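Rhodanese-like domain-containing protein (PDB 2HHG) is of unknown function but belongs to the rhodanese family and may act as a sulfurtransferase that moves sulfur from thiosulfate to cyanide. Local coordinates at residues 15-20 with 99-104; 21-26 with 114-119; 42-47 with 90-95. All blocks are in the same frame, centred on the assembly; numbering follows the deposited sequence. Where two conformers were deposited one is given.

Contact 1: 15-20 with 99-104; sequences DEANSS and SALAAK. With NA (sodium ion), chain C.
Ala17 of helix 10-18 presents its methyl group directly to helix 97-109, and the other side chains arrange themselves around it. Its CB sits 3.5 Å from Ala100 O, against the backbone of the second helix, and lies 3.7 Å from CB of Lys104, one turn further on. The end of Leu101 closes the flank, with CD2 4.1 Å from Ala17 CB, although the side chain sets out away from residues 15-20. Lys104 CG stands anti to the backbone N (chi1 180°), beside Ala17, and the bend that follows at chi2 (60°) turns CD towards Ser20. The aliphatic part then lies against that residue, CE being 3.5 Å from Ser20 OG, so the lysine lies along Ala17 and Ser20. Its ammonium end leaves the apolar patch: NZ gives a hydrogen bond to a water at 2.9 Å, which in turn donates to Glu16 OE1. Direct ionic partners lie elsewhere, Asp108 for Lys104 and Arg8 for Glu16. At the other end of the patch Asn18 lays OD1 3.7 Å from the methyl of Ala100, while its backbone O binds a sodium ion at 2.3 Å. Ala17 and Ala100, both small, are consistent with the close approach of the two helices. Helices flanking a parallel sheet are characteristic of the alpha/beta rhodanese fold; in this protein helix 10-18 packs on one of them, helix 97-109, and the chain then passes the sodium site into edge strand 22-24.

Contact 2: 21-26 with 114-119; sequences IETLTT and VAHIEG. With NA (sodium ion), chain C.
Glu22, Leu24, His116 and Glu118 join their backbones in the ladder of a parallel sheet. His116 N donates to Glu22 O at 3.0 Å, Leu24 N to His116 O at 2.8 Å, and Glu118 N to Leu24 O, the last bond being nearly straight (172° at the hydrogen). The ladder extends by a side chain where the strands end: Thr26 OG1 donates to Glu118 O over 2.8 Å, approaching from 34° out of the carbonyl plane. An alanine at Thr26 would remove this hydroxyl and would probably leave Glu118 O without that donor, so that the turn after strand 114-117 was held less firmly to the start of helix 26-34. Thr25, the N-cap of that helix, turns its own hydroxyl to Asp28 N.

Side-chain packing forms the second group. Where Thr23 and His116 point the same way, CG2 of the threonine meets Glu118 CB at 3.5 Å. Ile21 CD1 comes within 3.5 Å of His116 ND1, the two side chains crossing at about a right angle. On the face of Ala115, the Glu22 chain, with CG anti to the backbone N (chi1 174°), runs past the Ala115 methyl with CG, CD and OE1 all near 3.8 Å from it. Its carboxylate pairs with Lys88.

Water and metal fill the third class. One water accepts from Glu22 N and donates to Val114 O, bridging the strands where the ladder begins; a second donates to both Glu22 OE1 and Val114 O. Sodium is bound by Ile21 O at 2.3 Å, and a water in its shell accepts from Thr23 N. On the outer side Ile21 O and Thr23 N are thus met by ion and sodium-bound water, consistent with a sheet that ends here within the chain.

Contact 3: 42-47 with 90-95; sequences IVDIRD and VFYCAG. With PO4 (phosphate ion), chain B.
Val43 and Phe91 lie side by side on one face of two paired strands, pointing the same way, with Val43 CB 3.7 Å from CD1 of the ring. Ile45 crosses the phenyl group at about a right angle and brings CG2 to its edge, 3.9 Å from Phe91 CD1. Helix 97-109 adds Ala102 beside Ile45 and Ala106 beside Phe91. On the opposite face Ile42 CG2 touches Tyr92 CD2 at 3.6 Å, and the CA of Asp44 stands over the tyrosine ring as a CH-pi contact, 4.0 Å from its centroid. Tyr92 CG occupies the crowded position between the backbone N and the carbonyl carbon (chi1 78°), beginning the path of the ring across the neighbouring strand.

The backbones form a parallel ladder in the middle of the rhodanese sheet: Val43 N donates to Val90 O, Tyr92 N to Val43 O and Ile45 N to Tyr92 O. Beyond it residues 93-95 enter the loop where rhodaneses usually carry their active-site cysteine, here probably Cys93, whose CB packs on Ile45 CG1.

At the polar edge the Tyr92 hydroxyl lies 2.7 Å from Asp44 OD2 and is hydrogen-bonded to Ile57 N and Ser60 OG. The carboxylate is gripped side-on by Arg46, NE to OD1 at 2.9 Å and NH2 to OD2 at 2.7 Å, nearly in the guanidinium plane. Asp44 OD1 also accepts from Arg46 N at 3.1 Å, which makes an Asx turn. Further along, a phosphate ion, probably from the crystallisation liquor, takes a weak bond from Gly95 N and others from Leu97 N and Arg98 N.

In the fold
Contacts 2 and 3 belong to one parallel sheet, in which strands 114-117 and 88-92 are neighbours, joined by probable backbone bonds between Ala115, Ile117 and Phe91. Contact 3 is central and buried, and its charged groups find their partners in the protein; contact 2, at the edge strand, relies partly on water and sodium. Contact 1 joins two helices and lies nearer the surface, exchanging ladder bonds for methyl packing and a water bridge. It shares the sodium ion and two of its waters with contact 2, since helix 10-18 runs into strand 22-24. Helix 97-109 links all three: Ser99 and Ala100 touch His116, while Ser99 also packs against Cys93 and Ile45.

Contact 1: 15-20 with 99-104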
# COMPACT_ATOMS: atom_id res chain seq x y z
N ASP A 15 -7.57 9.28 -9.28
CA ASP A 15 -6.90 9.99 -10.37
C ASP A 15 -5.74 10.81 -9.83
O ASP A 15 -4.62 10.74 -10.36
CB ASP A 15 -7.88 10.91 -11.11
CG ASP A 15 -7.19 11.79 -12.13
OD1 ASP A 15 -6.51 11.25 -13.03
OD2 ASP A 15 -7.31 13.03 -12.03
N GLU A 16 -6.00 11.57 -8.77
CA GLU A 16 -4.98 12.39 -8.12
C GLU A 16 -3.82 11.55 -7.61
O GLU A 16 -2.65 11.93 -7.76
CB GLU A 16 -5.57 13.18 -6.96
CG GLU A 16 -6.47 14.34 -7.35
CD GLU A 16 -7.19 14.97 -6.16
OE1 GLU A 16 -6.79 14.71 -5.00
OE2 GLU A 16 -8.16 15.71 -6.38
N ALA A 17 -4.14 10.41 -7.00
CA ALA A 17 -3.12 9.52 -6.47
C ALA A 17 -2.31 8.87 -7.59
O ALA A 17 -1.08 8.96 -7.59
CB ALA A 17 -3.76 8.46 -5.59
N ASN A 18 -3.00 8.23 -8.53
CA ASN A 18 -2.34 7.52 -9.62
C ASN A 18 -1.34 8.37 -10.39
O ASN A 18 -0.25 7.89 -10.72
CB ASN A 18 -3.37 6.93 -10.58
CG ASN A 18 -4.04 5.70 -10.03
OD1 ASN A 18 -3.44 4.91 -9.30
ND2 ASN A 18 -5.31 5.51 -10.38
N SER A 19 -1.69 9.62 -10.66
CA SER A 19 -0.84 10.49 -11.47
C SER A 19 0.36 11.06 -10.70
O SER A 19 1.23 11.70 -11.29
CB SER A 19 -1.67 11.61 -12.09
OG SER A 19 -2.15 12.48 -11.08
N SER A 20 0.39 10.82 -9.39
CA SER A 20 1.43 11.34 -8.51
C SER A 20 2.38 10.25 -8.00
O SER A 20 3.43 10.57 -7.44
CB SER A 20 0.79 12.04 -7.31
OG SER A 20 0.13 13.24 -7.68
N SER A 99 -4.48 1.09 -1.87
CA SER A 99 -3.03 1.27 -1.82
C SER A 99 -2.54 2.46 -2.63
O SER A 99 -1.52 3.05 -2.29
CB SER A 99 -2.29 -0.01 -2.21
OG SER A 99 -2.69 -0.46 -3.48
N ALA A 100 -3.26 2.83 -3.69
CA ALA A 100 -2.94 4.06 -4.40
C ALA A 100 -3.17 5.26 -3.48
O ALA A 100 -2.34 6.16 -3.38
CB ALA A 100 -3.77 4.20 -5.67
N LEU A 101 -4.31 5.26 -2.78
CA LEU A 101 -4.59 6.34 -1.84
C LEU A 101 -3.58 6.37 -0.71
O LEU A 101 -3.12 7.43 -0.31
CB LEU A 101 -6.02 6.24 -1.28
CG LEU A 101 -7.16 6.26 -2.29
CD1 LEU A 101 -8.47 6.37 -1.54
CD2 LEU A 101 -7.02 7.40 -3.31
N ALA A 102 -3.21 5.19 -0.20
CA ALA A 102 -2.26 5.10 0.91
C ALA A 102 -0.88 5.60 0.50
O ALA A 102 -0.24 6.34 1.24
CB ALA A 102 -2.16 3.67 1.41
N ALA A 103 -0.41 5.19 -0.68
CA ALA A 103 0.88 5.66 -1.19
C ALA A 103 0.88 7.18 -1.35
O ALA A 103 1.85 7.85 -0.99
CB ALA A 103 1.22 4.97 -2.50
N LYS A 104 -0.21 7.72 -1.88
CA LYS A 104 -0.33 9.16 -2.03
C LYS A 104 -0.32 9.88 -0.68
O LYS A 104 0.37 10.89 -0.52
CB LYS A 104 -1.58 9.50 -2.84
CG LYS A 104 -1.83 10.99 -3.07
CD LYS A 104 -0.69 11.67 -3.83
CE LYS A 104 -1.12 13.02 -4.39
NZ LYS A 104 -1.66 13.95 -3.37
NA NA C . 1.40 6.61 -11.60
O HOH W 1 -4.54 13.38 -3.30
O HOH W 2 -0.46 5.14 -11.51
O HOH W 3 3.09 4.99 -12.32

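Contact 2: 21-26 with 114-119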
# COMPACT_ATOMS: atom_id res chain seq x y z
N ILE A 21 2.00 8.99 -8.16
CA ILE A 21 2.75 7.88 -7.57
C ILE A 21 3.24 6.86 -8.58
O ILE A 21 2.73 6.78 -9.70
CB ILE A 21 1.92 7.15 -6.48
CG1 ILE A 21 0.77 6.36 -7.13
CG2 ILE A 21 1.43 8.13 -5.41
CD1 ILE A 21 -0.11 5.61 -6.14
N GLU A 22 4.23 6.08 -8.17
CA GLU A 22 4.68 4.92 -8.93
C GLU A 22 3.70 3.77 -8.78
O GLU A 22 3.47 3.27 -7.67
CB GLU A 22 6.06 4.48 -8.46
CG GLU A 22 6.53 3.19 -9.14
CD GLU A 22 7.88 2.68 -8.67
OE1 GLU A 22 8.56 3.36 -7.88
OE2 GLU A 22 8.27 1.58 -9.12
N THR A 23 3.13 3.34 -9.90
CA THR A 23 2.39 2.08 -9.94
C THR A 23 3.34 1.03 -10.47
O THR A 23 3.75 1.04 -11.64
CB THR A 23 1.11 2.16 -10.79
OG1 THR A 23 0.21 3.10 -10.19
CG2 THR A 23 0.41 0.80 -10.82
N LEU A 24 3.71 0.13 -9.57
CA LEU A 24 4.62 -0.94 -9.88
C LEU A 24 3.79 -2.08 -10.46
O LEU A 24 2.82 -2.51 -9.84
CB LEU A 24 5.29 -1.34 -8.57
CG LEU A 24 6.41 -2.36 -8.49
CD1 LEU A 24 7.62 -1.94 -9.32
CD2 LEU A 24 6.80 -2.51 -7.02
N THR A 25 4.15 -2.57 -11.65
CA THR A 25 3.40 -3.69 -12.23
C THR A 25 3.50 -4.91 -11.33
O THR A 25 4.46 -5.06 -10.56
CB THR A 25 3.88 -4.10 -13.65
OG1 THR A 25 5.19 -4.67 -13.57
CG2 THR A 25 3.88 -2.91 -14.60
N THR A 26 2.50 -5.78 -11.41
CA THR A 26 2.49 -6.98 -10.60
C THR A 26 3.76 -7.80 -10.84
O THR A 26 4.40 -8.26 -9.89
CB THR A 26 1.24 -7.82 -10.87
OG1 THR A 26 0.11 -6.95 -10.97
CG2 THR A 26 1.02 -8.81 -9.75
N VAL A 114 7.88 6.09 -2.63
CA VAL A 114 6.77 5.17 -2.39
C VAL A 114 6.23 4.64 -3.71
O VAL A 114 6.42 5.25 -4.77
CB VAL A 114 5.61 5.80 -1.57
CG1 VAL A 114 6.11 6.39 -0.26
CG2 VAL A 114 4.87 6.85 -2.36
N ALA A 115 5.54 3.51 -3.62
CA ALA A 115 4.88 2.92 -4.77
C ALA A 115 3.73 2.07 -4.28
O ALA A 115 3.59 1.82 -3.08
CB ALA A 115 5.86 2.08 -5.56
N HIS A 116 2.90 1.61 -5.20
CA HIS A 116 1.92 0.59 -4.87
C HIS A 116 1.90 -0.46 -5.97
O HIS A 116 2.43 -0.24 -7.06
CB HIS A 116 0.54 1.20 -4.56
CG HIS A 116 -0.32 1.41 -5.76
ND1 HIS A 116 0.06 2.18 -6.85
CD2 HIS A 116 -1.57 0.98 -6.03
CE1 HIS A 116 -0.92 2.18 -7.74
NE2 HIS A 116 -1.92 1.46 -7.26
N ILE A 117 1.32 -1.62 -5.66
CA ILE A 117 1.31 -2.75 -6.59
C ILE A 117 0.05 -2.75 -7.44
O ILE A 117 -1.07 -2.86 -6.92
CB ILE A 117 1.45 -4.10 -5.84
CG1 ILE A 117 2.72 -4.11 -4.98
CG2 ILE A 117 1.45 -5.27 -6.84
CD1 ILE A 117 2.98 -5.41 -4.22
N GLU A 118 0.22 -2.63 -8.75
CA GLU A 118 -0.90 -2.67 -9.68
C GLU A 118 -1.74 -3.93 -9.47
O GLU A 118 -1.22 -5.04 -9.42
CB GLU A 118 -0.40 -2.61 -11.12
CG GLU A 118 -1.49 -2.34 -12.15
CD GLU A 118 -0.95 -1.97 -13.52
OE1 GLU A 118 0.22 -2.30 -13.82
OE2 GLU A 118 -1.70 -1.34 -14.31
N GLY A 119 -3.04 -3.73 -9.31
CA GLY A 119 -3.99 -4.82 -9.15
C GLY A 119 -3.99 -5.50 -7.80
O GLY A 119 -4.75 -6.43 -7.57
NA NA C . 1.40 6.61 -11.60
O HOH W 4 5.50 7.57 -5.88
O HOH W 5 8.78 5.56 -6.29
O HOH W 2 -0.46 5.14 -11.51
O HOH W 3 3.09 4.99 -12.32
O HOH W 6 0.66 -5.45 -13.71

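Contact 3: 42-47 with 90-95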
# COMPACT_ATOMS: atom_id res chain seq x y z
N ILE A 42 7.68 -3.77 2.02
CA ILE A 42 6.38 -4.02 1.42
C ILE A 42 5.35 -3.95 2.54
O ILE A 42 5.43 -4.69 3.51
CB ILE A 42 6.35 -5.37 0.67
CG1 ILE A 42 7.41 -5.38 -0.44
CG2 ILE A 42 4.97 -5.62 0.09
CD1 ILE A 42 7.57 -6.71 -1.17
N VAL A 43 4.39 -3.04 2.39
CA VAL A 43 3.42 -2.73 3.43
C VAL A 43 2.03 -3.19 3.01
O VAL A 43 1.48 -2.70 2.02
CB VAL A 43 3.39 -1.21 3.74
CG1 VAL A 43 2.38 -0.91 4.84
CG2 VAL A 43 4.78 -0.71 4.13
N ASP A 44 1.48 -4.14 3.76
CA ASP A 44 0.13 -4.66 3.54
C ASP A 44 -0.85 -3.81 4.33
O ASP A 44 -0.79 -3.78 5.55
CB ASP A 44 0.11 -6.10 4.07
CG ASP A 44 -1.16 -6.86 3.71
OD1 ASP A 44 -2.21 -6.26 3.41
OD2 ASP A 44 -1.08 -8.11 3.77
N ILE A 45 -1.74 -3.12 3.63
CA ILE A 45 -2.67 -2.20 4.29
C ILE A 45 -4.08 -2.77 4.47
O ILE A 45 -4.99 -2.05 4.90
CB ILE A 45 -2.72 -0.83 3.59
CG1 ILE A 45 -3.39 -0.95 2.22
CG2 ILE A 45 -1.31 -0.23 3.52
CD1 ILE A 45 -3.57 0.36 1.50
N ARG A 46 -4.24 -4.06 4.18
CA ARG A 46 -5.55 -4.71 4.27
C ARG A 46 -6.04 -4.90 5.70
O ARG A 46 -5.26 -4.91 6.65
CB ARG A 46 -5.52 -6.07 3.57
CG ARG A 46 -5.35 -5.96 2.06
CD ARG A 46 -5.21 -7.32 1.42
NE ARG A 46 -4.02 -7.99 1.91
CZ ARG A 46 -3.80 -9.30 1.85
NH1 ARG A 46 -4.70 -10.11 1.29
NH2 ARG A 46 -2.68 -9.80 2.33
N ASP A 47 -7.35 -5.05 5.83
CA ASP A 47 -7.96 -5.46 7.08
C ASP A 47 -7.44 -6.87 7.42
O ASP A 47 -7.25 -7.70 6.51
CB ASP A 47 -9.48 -5.45 6.90
CG ASP A 47 -10.23 -5.82 8.17
OD1 ASP A 47 -10.28 -7.01 8.51
OD2 ASP A 47 -10.80 -4.91 8.81
N VAL A 90 6.56 0.08 -0.59
CA VAL A 90 5.64 -0.43 -1.59
C VAL A 90 4.38 -0.90 -0.88
O VAL A 90 4.40 -1.89 -0.15
CB VAL A 90 6.29 -1.60 -2.37
CG1 VAL A 90 5.30 -2.19 -3.37
CG2 VAL A 90 7.57 -1.14 -3.05
N PHE A 91 3.27 -0.19 -1.10
CA PHE A 91 2.01 -0.48 -0.42
C PHE A 91 1.17 -1.40 -1.26
O PHE A 91 1.16 -1.30 -2.48
CB PHE A 91 1.25 0.82 -0.14
CG PHE A 91 1.97 1.76 0.78
CD1 PHE A 91 1.79 1.67 2.16
CD2 PHE A 91 2.86 2.72 0.28
CE1 PHE A 91 2.48 2.53 3.01
CE2 PHE A 91 3.54 3.57 1.13
CZ PHE A 91 3.35 3.47 2.50
N TYR A 92 0.44 -2.31 -0.61
CA TYR A 92 -0.52 -3.13 -1.36
C TYR A 92 -1.79 -3.40 -0.58
O TYR A 92 -1.79 -3.45 0.65
CB TYR A 92 0.10 -4.43 -1.88
CG TYR A 92 0.27 -5.54 -0.86
CD1 TYR A 92 -0.67 -6.56 -0.77
CD2 TYR A 92 1.38 -5.58 -0.03
CE1 TYR A 92 -0.51 -7.60 0.15
CE2 TYR A 92 1.54 -6.61 0.90
CZ TYR A 92 0.60 -7.62 0.97
OH TYR A 92 0.77 -8.65 1.87
N CYS A 93 -2.87 -3.57 -1.32
CA CYS A 93 -4.16 -3.90 -0.76
C CYS A 93 -4.72 -5.07 -1.57
O CYS A 93 -3.95 -5.78 -2.22
CB CYS A 93 -5.09 -2.68 -0.78
SG CYS A 93 -5.40 -1.97 -2.43
N ALA A 94 -6.03 -5.28 -1.55
CA ALA A 94 -6.62 -6.41 -2.29
C ALA A 94 -6.67 -6.21 -3.81
O ALA A 94 -6.44 -7.16 -4.56
CB ALA A 94 -8.01 -6.75 -1.75
N GLY A 95 -6.96 -4.99 -4.25
CA GLY A 95 -7.18 -4.73 -5.67
C GLY A 95 -6.45 -3.55 -6.27
O GLY A 95 -6.60 -3.26 -7.46
P PO4 B . -9.24 -2.30 -3.17
O1 PO4 B . -8.58 -2.16 -4.50
O2 PO4 B . -8.90 -1.15 -2.29
O3 PO4 B . -10.74 -2.32 -3.42
O4 PO4 B . -8.85 -3.59 -2.51